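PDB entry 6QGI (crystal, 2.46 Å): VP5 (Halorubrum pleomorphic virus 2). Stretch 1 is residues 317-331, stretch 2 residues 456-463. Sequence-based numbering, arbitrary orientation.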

# COMPACT_ATOMS: atom_id res chain seq x y z
N THR A 317 -14.61 8.40 -1.31
CA THR A 317 -14.55 8.31 -2.77
C THR A 317 -13.74 7.09 -3.22
O THR A 317 -12.80 6.67 -2.53
CB THR A 317 -13.98 9.60 -3.37
OG1 THR A 317 -12.80 9.97 -2.66
CG2 THR A 317 -14.99 10.75 -3.35
N PHE A 318 -14.11 6.54 -4.38
CA PHE A 318 -13.50 5.37 -4.99
C PHE A 318 -12.48 5.69 -6.08
O PHE A 318 -12.60 6.68 -6.81
CB PHE A 318 -14.57 4.46 -5.61
CG PHE A 318 -15.37 3.62 -4.66
CD1 PHE A 318 -14.83 2.48 -4.08
CD2 PHE A 318 -16.70 3.93 -4.40
CE1 PHE A 318 -15.60 1.68 -3.23
CE2 PHE A 318 -17.47 3.13 -3.55
CZ PHE A 318 -16.91 2.01 -2.97
N ALA A 319 -11.51 4.79 -6.18
CA ALA A 319 -10.46 4.76 -7.19
C ALA A 319 -10.33 3.32 -7.64
O ALA A 319 -10.32 2.41 -6.81
CB ALA A 319 -9.15 5.28 -6.62
N LEU A 320 -10.34 3.10 -8.96
CA LEU A 320 -10.22 1.75 -9.51
C LEU A 320 -9.04 1.69 -10.44
O LEU A 320 -8.91 2.57 -11.29
CB LEU A 320 -11.50 1.36 -10.27
CG LEU A 320 -12.80 1.13 -9.50
CD1 LEU A 320 -13.85 0.58 -10.42
CD2 LEU A 320 -12.65 0.09 -8.41
N THR A 321 -8.17 0.67 -10.29
CA THR A 321 -7.02 0.48 -11.18
C THR A 321 -7.56 0.05 -12.55
O THR A 321 -7.04 0.46 -13.59
CB THR A 321 -6.03 -0.55 -10.62
OG1 THR A 321 -6.67 -1.81 -10.54
CG2 THR A 321 -5.47 -0.15 -9.26
N ASP A 322 -8.63 -0.76 -12.53
CA ASP A 322 -9.33 -1.26 -13.70
C ASP A 322 -10.81 -0.90 -13.59
O ASP A 322 -11.56 -1.58 -12.88
CB ASP A 322 -9.12 -2.78 -13.83
CG ASP A 322 -9.48 -3.38 -15.17
OD1 ASP A 322 -10.10 -2.67 -15.99
OD2 ASP A 322 -9.13 -4.56 -15.40
N ALA A 323 -11.24 0.17 -14.30
CA ALA A 323 -12.62 0.66 -14.29
C ALA A 323 -13.61 -0.37 -14.86
O ALA A 323 -14.82 -0.14 -14.81
CB ALA A 323 -12.71 1.97 -15.05
N SER A 324 -13.09 -1.52 -15.37
CA SER A 324 -13.84 -2.67 -15.91
C SER A 324 -14.61 -3.36 -14.79
O SER A 324 -15.66 -3.95 -15.02
CB SER A 324 -12.89 -3.65 -16.58
OG SER A 324 -13.56 -4.76 -17.14
N ASP A 325 -14.08 -3.27 -13.56
CA ASP A 325 -14.72 -3.76 -12.34
C ASP A 325 -15.95 -2.90 -12.08
O ASP A 325 -17.00 -3.41 -11.66
CB ASP A 325 -13.74 -3.70 -11.16
CG ASP A 325 -12.42 -4.42 -11.37
OD1 ASP A 325 -12.31 -5.18 -12.35
OD2 ASP A 325 -11.50 -4.24 -10.55
N GLY A 326 -15.83 -1.62 -12.40
CA GLY A 326 -16.90 -0.65 -12.30
C GLY A 326 -17.86 -0.71 -13.48
O GLY A 326 -17.66 -1.50 -14.41
N PRO A 327 -18.92 0.11 -13.47
CA PRO A 327 -19.25 1.10 -12.44
C PRO A 327 -19.92 0.49 -11.22
O PRO A 327 -20.88 -0.27 -11.34
CB PRO A 327 -20.19 2.06 -13.18
CG PRO A 327 -20.88 1.21 -14.20
CD PRO A 327 -19.89 0.14 -14.59
N LEU A 328 -19.40 0.83 -10.04
CA LEU A 328 -19.93 0.41 -8.74
C LEU A 328 -21.30 1.06 -8.57
O LEU A 328 -21.49 2.20 -8.99
CB LEU A 328 -18.96 0.80 -7.61
CG LEU A 328 -17.51 0.35 -7.79
CD1 LEU A 328 -16.67 0.77 -6.63
CD2 LEU A 328 -17.41 -1.16 -7.97
N GLU A 329 -22.27 0.31 -8.03
CA GLU A 329 -23.65 0.76 -7.91
C GLU A 329 -24.15 0.79 -6.46
O GLU A 329 -23.72 -0.02 -5.63
CB GLU A 329 -24.57 -0.14 -8.76
CG GLU A 329 -24.20 -0.18 -10.24
CD GLU A 329 -24.65 -1.37 -11.07
OE1 GLU A 329 -25.21 -2.34 -10.51
OE2 GLU A 329 -24.41 -1.33 -12.30
N SER A 330 -25.08 1.72 -6.17
CA SER A 330 -25.70 1.91 -4.85
C SER A 330 -26.59 0.71 -4.49
O SER A 330 -27.33 0.21 -5.35
CB SER A 330 -26.52 3.19 -4.83
OG SER A 330 -26.91 3.56 -3.52
N GLY A 331 -26.46 0.24 -3.25
CA GLY A 331 -27.21 -0.89 -2.71
C GLY A 331 -26.61 -2.26 -2.98
O GLY A 331 -27.11 -3.27 -2.47
N GLU A 456 -28.75 12.04 -4.61
CA GLU A 456 -28.49 10.62 -4.36
C GLU A 456 -28.56 9.87 -5.69
O GLU A 456 -29.65 9.62 -6.21
CB GLU A 456 -29.50 10.08 -3.33
CG GLU A 456 -29.08 8.78 -2.67
CD GLU A 456 -30.01 8.30 -1.57
OE1 GLU A 456 -30.10 8.99 -0.53
OE2 GLU A 456 -30.62 7.22 -1.74
N VAL A 457 -27.39 9.54 -6.25
CA VAL A 457 -27.26 8.84 -7.53
C VAL A 457 -27.20 7.31 -7.30
O VAL A 457 -27.03 6.87 -6.16
CB VAL A 457 -26.06 9.36 -8.37
CG1 VAL A 457 -26.26 10.82 -8.75
CG2 VAL A 457 -24.73 9.15 -7.65
N THR A 458 -27.34 6.51 -8.37
CA THR A 458 -27.36 5.05 -8.30
C THR A 458 -26.08 4.37 -8.83
O THR A 458 -25.89 3.18 -8.58
CB THR A 458 -28.57 4.50 -9.07
OG1 THR A 458 -28.52 4.97 -10.42
CG2 THR A 458 -29.89 4.88 -8.42
N ALA A 459 -25.23 5.10 -9.57
CA ALA A 459 -24.01 4.53 -10.14
C ALA A 459 -22.81 5.48 -10.04
O ALA A 459 -22.97 6.68 -9.85
CB ALA A 459 -24.24 4.15 -11.59
N THR A 460 -21.60 4.90 -10.18
CA THR A 460 -20.33 5.63 -10.16
C THR A 460 -19.81 5.87 -11.59
O THR A 460 -20.18 5.13 -12.51
CB THR A 460 -19.27 4.87 -9.33
OG1 THR A 460 -19.11 3.55 -9.84
CG2 THR A 460 -19.59 4.85 -7.84
N SER A 461 -18.96 6.90 -11.77
CA SER A 461 -18.32 7.26 -13.04
C SER A 461 -16.85 7.55 -12.78
O SER A 461 -16.52 8.53 -12.09
CB SER A 461 -19.03 8.45 -13.69
OG SER A 461 -18.37 8.86 -14.87
N PHE A 462 -15.96 6.68 -13.29
CA PHE A 462 -14.52 6.79 -13.10
C PHE A 462 -13.87 7.58 -14.24
O PHE A 462 -14.16 7.35 -15.41
CB PHE A 462 -13.88 5.39 -12.95
CG PHE A 462 -14.29 4.73 -11.65
CD1 PHE A 462 -13.62 5.01 -10.47
CD2 PHE A 462 -15.38 3.87 -11.60
CE1 PHE A 462 -14.04 4.45 -9.26
CE2 PHE A 462 -15.80 3.31 -10.39
CZ PHE A 462 -15.13 3.61 -9.23
N ASP A 463 -13.03 8.55 -13.86
CA ASP A 463 -12.32 9.43 -14.78
C ASP A 463 -10.81 9.27 -14.67
O ASP A 463 -10.25 9.12 -13.58
CB ASP A 463 -12.68 10.91 -14.51
CG ASP A 463 -14.07 11.34 -14.95
OD1 ASP A 463 -14.55 10.85 -16.00
OD2 ASP A 463 -14.67 12.20 -14.26

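A recurring principle of protein architecture is that two segments far apart in sequence can be joined by one aromatic anchor and a short run of backbone hydrogen bonds, without a full sheet between them. Residues 317-331 and 456-463 of VP5 illustrate it, burying 495 Å² between them, counted over both sides.

The apolar centre is Phe462, whose CA-to-CB bond points toward the first stretch and which has more area covered by its partner than any other residue here. Leu320, at the end of a strand, lays its CD1 methyl over one face of the ring: CD1 of Leu320 lies 3.7 Å from the centroid of the Phe462 ring and 26° off the ring normal, a CH-pi arrangement in which a weakly polarised C-H meets the pi cloud. The ring edge is lined differently. Phe318 CB approaches Phe462 CE1 at 3.7 Å, and the Phe318 carbonyl O lies 3.6 Å from the same CE1, near the ring plane, where the slightly positive aromatic hydrogens suit a carbonyl oxygen. Although the CA-to-CB bond of Phe318 points toward the second stretch, the end of its side chain leads away, so its CB rather than its ring makes the contact. Leu328 CD1 closes in on Phe462 CZ at 4.1 Å. Further out, Ala323, in the type I turn from Asp322 to Asp325, sets its CB 4.2 Å from Phe462 CB.

Gly326 passes close to the same ring; an ideal CB there would lie 3.2 Å from Phe462 CE2 and 3.0 Å from Leu320 CD1, so the absence of a side chain relieves crowding. A cis peptide bond then leads into Pro327, whose CB rests 3.1 Å from Thr460 O.

Beyond this point polar chemistry takes over. The carbonyl O of Leu328 accepts two hydrogen bonds from one residue, from Thr460 N at 3.0 Å and from Thr460 OG1 at 2.9 Å, so backbone and side chain of the threonine converge on a single acceptor. The p rotamer of Thr460 places OG1 also 2.7 Å from Leu328 N. One step outward, Ser330 N donates to Thr458 O at 2.9 Å with a nearly linear angle of 168°. Between these bonds the backbones of Glu329 and Ala459 form a single beta bridge, their CA atoms 4.4 Å apart, and Glu329 CA adds a CA-H...O contact to Thr458 O at 3.4 Å. The pairing thus borrows sheet-like bonding for one bridge only.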